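Local coordinates for hypothetical conserved protein (Geobacillus kaustophilus, PDB 2PCS), which is of unknown function but belongs to the CoxG family of Bet v 1-like proteins and probably binds a small ligand in its internal cavity, at residues Ile9-Val15 against Pro99-Thr105; Asp44-Leu50 against Tyr61-Val67; Gly93-Leu97 against Gln106-Thr110. The contacts are given in a common frame with arbitrary orientation. Numbering follows the deposited sequence.

All three contacts lie in one antiparallel sheet that, as in other Bet v 1-like proteins, curves around the long helix 124-148. Contacts 1 and 3 share strand 104-116, pairing its start with strand 4-12 and its next residues with strand 87-99; their centres are 13 Å apart, and I9 N lies 2.9 Å from L107 O, a probable hydrogen bond between them. Contact 2 is a separate hairpin nearer the other edge of the sheet, its centre 28 Å from that of contact 1 and 19 Å from that of contact 3. Unidentified bound ligand lies about 4 Å from the I65 side chain and from G93, and about 8 Å from the I9 side chain (nearest atoms).

Contact 1 of 3, residues Ile9-Val15 against Pro99-Thr105; sequences IELKGTV and PINDECT
L11 and T105 form an antiparallel hydrogen-bonded pair (CA-CA 5.3 Å), and K12 and C104 the following non-hydrogen-bonded pair (CA-CA 5.3 Å). The backbone bonds are L11 N to T105 O (2.9 Å), T105 N to L11 O (3.2 Å) and a weak one from G13 N to E103 O (3.3 Å). At phi 156°, psi 162°, G13 adopts a conformation that a side chain would block, and there the chain leaves the sheet. T105, with the largest area covered by the other segment, uses the m rotamer to donate from OG1 to G13 O (3.2 Å). N101 OD1 accepts a very short 2.5 Å bond from E103 N, an Asx turn in the hairpin loop. Apolar packing sets V15 CG2 3.9 Å from P99 CB. T14, in the p rotamer, is the N-cap of helix 15-22, and E17 OE1 accepts from T14 N, a capping box. The contact joins this strand-to-helix turn to the 87-99/104-116 hairpin of the Bet v 1-like sheet, with Q143 of helix 124-148 bonded to K12 N and V15 resting on L97.

Contact 2 of 3, residues Asp44-Leu50 against Tyr61-Val67; sequences DKYKADL and YDAIIEV
L50, Y46 and I65 have the most surface buried, and all three project from the same side of an antiparallel hairpin. Both strands are extended, their axes 4.7 Å apart at 156°, and the register runs from D44 opposite V67 to L50 opposite Y61. L50 and Y61 are a hydrogen-bonded pair (L50 N to Y61 O and Y61 N to L50 O, both 2.9 Å). The m,t rotamer of L50 places CD1 3.9 Å from A63 CB, a methyl small enough to accept it. The next hydrogen-bonded pair, two residues along, is A48 with A63: A48 N to A63 O is 2.9 Å, A63 N to A48 O 3.0 Å. Y46 pairs with I65 through Y46 N to I65 O (2.8 Å) and I65 N to Y46 O (3.0 Å). This face of the Bet v 1-like sheet carries alanines, aliphatic side chains and two tyrosines, and the I65 side chain lies about 4 Å from bound, unidentified ligand. I65 is m,t, its CD1 4.0 Å from A48 CB; Y46, also m, leans toward L38 and L40 of strand 35-42. The other face (K45, K47, D49, D62, E66, I64) is mainly charged, as suits its exposure, but K45 CE (3.8 Å from I64 CG2) and K47 CD (4.1 Å from I64 CD1) pack on I64. D44 O accepts from V67 N (2.8 Å).

Contact 3 of 3, residues Gly93-Leu97 against Gln106-Thr110; sequences GVIDL and QLTYT
This is regular antiparallel pairing within the beta hairpin of strands 87-99 and 104-116, in the middle of the curved Bet v 1-like sheet. The short segments run 4.8 Å apart with their directions at 163°. V94 pairs with T110 and D96 with T108 as hydrogen-bonded pairs (CA-CA 5.4 and 5.6 Å); I95 with Y109 and L97 with L107 are non-hydrogen-bonded and closer set. The bonds are V94 N to T110 O (3.0 Å), T110 N to V94 O (3.2 Å), T108 N to D96 O (3.2 Å) and a weak D96 N to T108 O (3.3 Å). G93 CA comes within 3.1 Å of T110 O, and a CB there would crowd that oxygen, so glycine fits the spot. One face carries the beta-branched and polar V94, D96, T108 and T110: V94 CG2 touches T110 CG2 (3.7 Å), and D96 CB lies 3.8 Å from T108 OG1, while D96 OD1 is bonded to H75 on strand 75-84. The opposite face is apolar: L97 CD2 meets L107 CD1 (3.6 Å), and I95 CG2 packs on L107 CG (4.0 Å). Y109, in the p rotamer, turns its ring away from strand 87-99, its OH bonding H158 and H160 of the C-terminal tag. That face backs onto helices: L97 on V15, V18 and W19 of helix 15-22, L107 and Y109 on F139 of helix 124-148.

Contact 1 of 3, residues Ile9-Val15 against Pro99-Thr105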
# COMPACT_ATOMS: atom_id res chain seq x y z
N ILE A 9 9.95 4.42 -5.96
CA ILE A 9 9.50 5.77 -6.21
C ILE A 9 10.53 6.76 -5.63
O ILE A 9 11.05 6.56 -4.53
CB ILE A 9 8.16 6.08 -5.48
CG1 ILE A 9 7.42 4.81 -5.13
CG2 ILE A 9 7.28 7.06 -6.31
CD1 ILE A 9 6.58 4.27 -6.32
N GLU A 10 10.76 7.84 -6.35
CA GLU A 10 11.50 8.94 -5.77
C GLU A 10 10.49 9.94 -5.20
O GLU A 10 9.48 10.24 -5.82
CB GLU A 10 12.44 9.58 -6.78
CG GLU A 10 13.71 8.73 -7.00
CD GLU A 10 14.55 9.23 -8.20
OE1 GLU A 10 14.05 9.11 -9.37
OE2 GLU A 10 15.70 9.73 -7.97
N LEU A 11 10.74 10.38 -3.98
CA LEU A 11 9.80 11.25 -3.32
C LEU A 11 10.49 12.54 -2.91
O LEU A 11 11.72 12.57 -2.67
CB LEU A 11 9.15 10.55 -2.12
CG LEU A 11 8.27 9.31 -2.37
CD1 LEU A 11 8.26 8.44 -1.14
CD2 LEU A 11 6.85 9.68 -2.73
N LYS A 12 9.71 13.60 -2.85
CA LYS A 12 10.19 14.89 -2.44
C LYS A 12 10.04 14.99 -0.94
O LYS A 12 8.92 15.21 -0.44
CB LYS A 12 9.38 16.00 -3.15
CG LYS A 12 10.17 16.75 -4.22
CD LYS A 12 9.35 16.98 -5.52
CE LYS A 12 10.30 17.02 -6.77
NZ LYS A 12 9.64 17.57 -8.03
N GLY A 13 11.13 14.79 -0.22
CA GLY A 13 11.09 14.93 1.25
C GLY A 13 12.20 14.11 1.82
O GLY A 13 12.74 13.24 1.13
N THR A 14 12.56 14.38 3.06
CA THR A 14 13.58 13.54 3.70
C THR A 14 13.00 12.21 4.17
O THR A 14 11.77 12.04 4.23
CB THR A 14 14.24 14.23 4.89
OG1 THR A 14 13.25 14.47 5.90
CG2 THR A 14 14.93 15.57 4.46
N VAL A 15 13.90 11.29 4.51
CA VAL A 15 13.50 9.95 4.92
C VAL A 15 12.52 10.08 6.08
O VAL A 15 11.48 9.45 6.10
CB VAL A 15 14.70 9.09 5.34
CG1 VAL A 15 14.23 7.83 6.10
CG2 VAL A 15 15.54 8.71 4.12
N PRO A 99 17.89 7.41 1.51
CA PRO A 99 18.13 8.81 1.16
C PRO A 99 18.98 8.79 -0.10
O PRO A 99 19.97 8.02 -0.16
CB PRO A 99 18.93 9.32 2.34
CG PRO A 99 19.63 8.09 2.86
CD PRO A 99 18.73 6.96 2.63
N ILE A 100 18.56 9.51 -1.14
CA ILE A 100 19.41 9.61 -2.33
C ILE A 100 20.23 10.92 -2.28
O ILE A 100 21.28 11.05 -2.91
CB ILE A 100 18.68 9.37 -3.68
CG1 ILE A 100 17.45 10.25 -3.78
CG2 ILE A 100 18.32 7.87 -3.81
CD1 ILE A 100 16.19 9.44 -4.25
N ASN A 101 19.75 11.85 -1.46
CA ASN A 101 20.58 12.93 -1.01
C ASN A 101 20.06 13.53 0.28
O ASN A 101 19.36 12.87 1.05
CB ASN A 101 20.70 13.99 -2.12
CG ASN A 101 19.34 14.48 -2.63
OD1 ASN A 101 18.48 14.90 -1.86
ND2 ASN A 101 19.17 14.43 -3.94
N ASP A 102 20.42 14.80 0.48
CA ASP A 102 19.87 15.67 1.51
C ASP A 102 18.34 15.95 1.40
O ASP A 102 17.67 16.00 2.45
CB ASP A 102 20.68 17.00 1.57
CG ASP A 102 21.94 16.91 2.49
OD1 ASP A 102 22.38 15.77 2.84
OD2 ASP A 102 22.49 18.00 2.86
N GLU A 103 17.81 16.11 0.17
CA GLU A 103 16.38 16.52 -0.08
C GLU A 103 15.41 15.44 -0.60
O GLU A 103 14.21 15.72 -0.75
CB GLU A 103 16.29 17.65 -1.13
CG GLU A 103 16.72 19.07 -0.67
CD GLU A 103 16.45 20.19 -1.72
OE1 GLU A 103 16.32 19.88 -2.93
OE2 GLU A 103 16.37 21.38 -1.32
N CYS A 104 15.93 14.24 -0.90
CA CYS A 104 15.23 13.26 -1.75
C CYS A 104 15.37 11.82 -1.25
O CYS A 104 16.46 11.37 -0.86
CB CYS A 104 15.76 13.37 -3.18
SG CYS A 104 14.91 12.39 -4.50
N THR A 105 14.25 11.10 -1.26
CA THR A 105 14.20 9.74 -0.72
C THR A 105 13.78 8.75 -1.78
O THR A 105 12.85 8.97 -2.52
CB THR A 105 13.23 9.71 0.47
OG1 THR A 105 13.91 10.26 1.58
CG2 THR A 105 12.74 8.29 0.86

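Contact 2 of 3, residues Asp44-Leu50 against Tyr61-Val67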
# COMPACT_ATOMS: atom_id res chain seq x y z
N ASP A 44 -0.09 -2.31 16.06
CA ASP A 44 0.37 -2.12 14.68
C ASP A 44 -0.52 -2.91 13.68
O ASP A 44 -0.03 -3.45 12.68
CB ASP A 44 1.86 -2.48 14.60
CG ASP A 44 2.74 -1.54 15.51
OD1 ASP A 44 2.48 -0.31 15.51
OD2 ASP A 44 3.67 -2.04 16.19
N LYS A 45 -1.81 -2.99 14.01
CA LYS A 45 -2.79 -3.86 13.33
C LYS A 45 -4.09 -3.08 13.16
O LYS A 45 -4.67 -2.64 14.15
CB LYS A 45 -3.05 -5.11 14.13
CG LYS A 45 -3.82 -6.18 13.41
CD LYS A 45 -3.90 -7.39 14.32
CE LYS A 45 -4.47 -8.63 13.69
NZ LYS A 45 -3.66 -9.83 14.10
N TYR A 46 -4.50 -2.91 11.91
CA TYR A 46 -5.70 -2.15 11.59
C TYR A 46 -6.69 -2.99 10.81
O TYR A 46 -6.34 -4.03 10.23
CB TYR A 46 -5.38 -0.87 10.81
CG TYR A 46 -4.30 -0.09 11.48
CD1 TYR A 46 -2.98 -0.56 11.48
CD2 TYR A 46 -4.59 1.10 12.14
CE1 TYR A 46 -1.98 0.10 12.13
CE2 TYR A 46 -3.57 1.81 12.79
CZ TYR A 46 -2.26 1.29 12.78
OH TYR A 46 -1.21 1.95 13.40
N LYS A 47 -7.93 -2.50 10.82
CA LYS A 47 -9.02 -3.05 10.07
C LYS A 47 -9.42 -1.92 9.13
O LYS A 47 -9.72 -0.79 9.54
CB LYS A 47 -10.18 -3.48 10.96
CG LYS A 47 -11.37 -4.16 10.22
CD LYS A 47 -12.03 -5.20 11.10
CE LYS A 47 -13.55 -5.33 10.88
NZ LYS A 47 -13.96 -6.68 10.37
N ALA A 48 -9.38 -2.24 7.85
CA ALA A 48 -9.74 -1.29 6.85
C ALA A 48 -11.07 -1.74 6.20
O ALA A 48 -11.26 -2.92 5.89
CB ALA A 48 -8.63 -1.16 5.84
N ASP A 49 -11.98 -0.78 6.06
CA ASP A 49 -13.24 -0.96 5.33
C ASP A 49 -13.03 -0.36 3.92
O ASP A 49 -12.96 0.86 3.77
CB ASP A 49 -14.40 -0.26 6.08
CG ASP A 49 -15.68 -0.06 5.21
OD1 ASP A 49 -16.03 -0.95 4.38
OD2 ASP A 49 -16.37 0.98 5.38
N LEU A 50 -12.86 -1.21 2.92
CA LEU A 50 -12.52 -0.72 1.56
C LEU A 50 -13.71 -0.81 0.61
O LEU A 50 -14.31 -1.88 0.42
CB LEU A 50 -11.31 -1.47 0.97
CG LEU A 50 -10.03 -1.42 1.80
CD1 LEU A 50 -9.01 -2.45 1.37
CD2 LEU A 50 -9.42 -0.07 1.78
N TYR A 61 -14.64 -4.73 0.57
CA TYR A 61 -13.68 -5.68 1.11
C TYR A 61 -13.38 -5.23 2.48
O TYR A 61 -13.37 -4.04 2.71
CB TYR A 61 -12.39 -5.67 0.30
CG TYR A 61 -12.52 -5.99 -1.15
CD1 TYR A 61 -12.25 -7.26 -1.58
CD2 TYR A 61 -12.92 -5.02 -2.09
CE1 TYR A 61 -12.30 -7.59 -2.92
CE2 TYR A 61 -13.00 -5.33 -3.45
CZ TYR A 61 -12.66 -6.62 -3.86
OH TYR A 61 -12.74 -7.00 -5.20
N ASP A 62 -13.13 -6.18 3.36
CA ASP A 62 -12.51 -5.90 4.66
C ASP A 62 -11.09 -6.43 4.64
O ASP A 62 -10.84 -7.49 4.08
CB ASP A 62 -13.31 -6.52 5.81
CG ASP A 62 -14.66 -5.82 6.00
OD1 ASP A 62 -15.70 -6.50 5.94
OD2 ASP A 62 -14.69 -4.58 6.14
N ALA A 63 -10.17 -5.66 5.22
CA ALA A 63 -8.76 -5.98 5.15
C ALA A 63 -8.20 -5.86 6.52
O ALA A 63 -8.47 -4.89 7.19
CB ALA A 63 -8.02 -4.97 4.20
N ILE A 64 -7.41 -6.85 6.93
CA ILE A 64 -6.54 -6.71 8.09
C ILE A 64 -5.13 -6.32 7.60
O ILE A 64 -4.54 -6.99 6.77
CB ILE A 64 -6.46 -8.00 8.99
CG1 ILE A 64 -7.85 -8.54 9.44
CG2 ILE A 64 -5.61 -7.73 10.21
CD1 ILE A 64 -8.79 -7.48 9.98
N ILE A 65 -4.62 -5.22 8.13
CA ILE A 65 -3.30 -4.72 7.76
C ILE A 65 -2.46 -4.67 9.01
O ILE A 65 -2.79 -3.88 9.91
CB ILE A 65 -3.38 -3.28 7.16
CG1 ILE A 65 -4.41 -3.22 6.03
CG2 ILE A 65 -2.02 -2.79 6.69
CD1 ILE A 65 -4.74 -1.81 5.60
N GLU A 66 -1.41 -5.51 9.07
CA GLU A 66 -0.41 -5.50 10.15
C GLU A 66 0.96 -4.94 9.71
O GLU A 66 1.57 -5.46 8.79
CB GLU A 66 -0.22 -6.87 10.78
CG GLU A 66 0.48 -6.75 12.15
CD GLU A 66 0.82 -8.09 12.82
OE1 GLU A 66 1.46 -8.08 13.93
OE2 GLU A 66 0.46 -9.14 12.22
N VAL A 67 1.42 -3.88 10.38
CA VAL A 67 2.78 -3.35 10.23
C VAL A 67 3.77 -4.10 11.15
O VAL A 67 3.62 -4.06 12.35
CB VAL A 67 2.81 -1.81 10.49
CG1 VAL A 67 4.06 -1.17 9.93
CG2 VAL A 67 1.59 -1.14 9.85

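Contact 3 of 3, residues Gly93-Leu97 against Gln106-Thr110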
# COMPACT_ATOMS: atom_id res chain seq x y z
N GLY A 93 4.45 -7.44 2.09
CA GLY A 93 5.37 -6.56 1.41
C GLY A 93 6.45 -6.11 2.34
O GLY A 93 6.30 -6.21 3.56
N VAL A 94 7.53 -5.61 1.75
CA VAL A 94 8.65 -5.01 2.46
C VAL A 94 8.90 -3.63 1.87
O VAL A 94 8.94 -3.44 0.64
CB VAL A 94 9.93 -5.84 2.28
CG1 VAL A 94 11.03 -5.30 3.16
CG2 VAL A 94 9.70 -7.37 2.57
N ILE A 95 9.05 -2.64 2.75
CA ILE A 95 9.36 -1.30 2.34
C ILE A 95 10.70 -0.81 2.96
O ILE A 95 10.93 -0.92 4.17
CB ILE A 95 8.24 -0.35 2.76
CG1 ILE A 95 6.93 -0.62 1.99
CG2 ILE A 95 8.62 1.08 2.57
CD1 ILE A 95 6.13 -1.69 2.61
N ASP A 96 11.55 -0.21 2.11
CA ASP A 96 12.81 0.37 2.55
C ASP A 96 12.89 1.81 2.07
O ASP A 96 12.52 2.12 0.91
CB ASP A 96 13.97 -0.46 2.03
CG ASP A 96 14.07 -1.82 2.73
OD1 ASP A 96 14.33 -1.85 3.95
OD2 ASP A 96 13.89 -2.89 2.07
N LEU A 97 13.28 2.71 2.98
CA LEU A 97 13.53 4.08 2.59
C LEU A 97 15.06 4.31 2.50
O LEU A 97 15.84 3.88 3.40
CB LEU A 97 12.84 5.06 3.55
CG LEU A 97 11.31 5.02 3.73
CD1 LEU A 97 10.84 6.11 4.67
CD2 LEU A 97 10.67 5.23 2.39
N GLN A 106 14.45 7.64 -1.83
CA GLN A 106 13.97 6.57 -2.64
C GLN A 106 13.26 5.51 -1.77
O GLN A 106 13.88 4.89 -0.88
CB GLN A 106 15.14 5.97 -3.39
CG GLN A 106 14.78 4.98 -4.37
CD GLN A 106 15.89 3.97 -4.58
OE1 GLN A 106 16.43 3.39 -3.62
NE2 GLN A 106 16.22 3.73 -5.84
N LEU A 107 11.99 5.30 -2.06
CA LEU A 107 11.23 4.20 -1.50
C LEU A 107 11.30 2.97 -2.44
O LEU A 107 10.95 3.05 -3.60
CB LEU A 107 9.79 4.64 -1.26
CG LEU A 107 8.91 3.70 -0.44
CD1 LEU A 107 7.84 4.47 0.22
CD2 LEU A 107 8.37 2.56 -1.30
N THR A 108 11.54 1.63 -2.12
CA THR A 108 11.51 0.37 -2.86
C THR A 108 10.60 -0.65 -2.18
O THR A 108 10.34 -0.52 -0.98
CB THR A 108 12.93 -0.21 -3.00
OG1 THR A 108 13.48 -0.47 -1.70
CG2 THR A 108 13.87 0.84 -3.58
N TYR A 109 10.13 -1.31 -2.80
CA TYR A 109 9.21 -2.26 -2.20
C TYR A 109 9.25 -3.54 -2.97
O TYR A 109 9.65 -3.59 -4.14
CB TYR A 109 7.78 -1.71 -2.05
CG TYR A 109 7.11 -1.46 -3.39
CD1 TYR A 109 7.12 -0.18 -3.98
CD2 TYR A 109 6.51 -2.50 -4.09
CE1 TYR A 109 6.60 0.01 -5.26
CE2 TYR A 109 5.96 -2.31 -5.31
CZ TYR A 109 5.97 -1.05 -5.89
OH TYR A 109 5.38 -0.89 -7.13
N THR A 110 8.71 -4.54 -2.33
CA THR A 110 8.66 -5.86 -2.84
C THR A 110 7.30 -6.31 -2.27
O THR A 110 6.89 -5.89 -1.16
CB THR A 110 9.85 -6.54 -2.22
OG1 THR A 110 10.75 -7.08 -3.21
CG2 THR A 110 9.52 -7.46 -1.15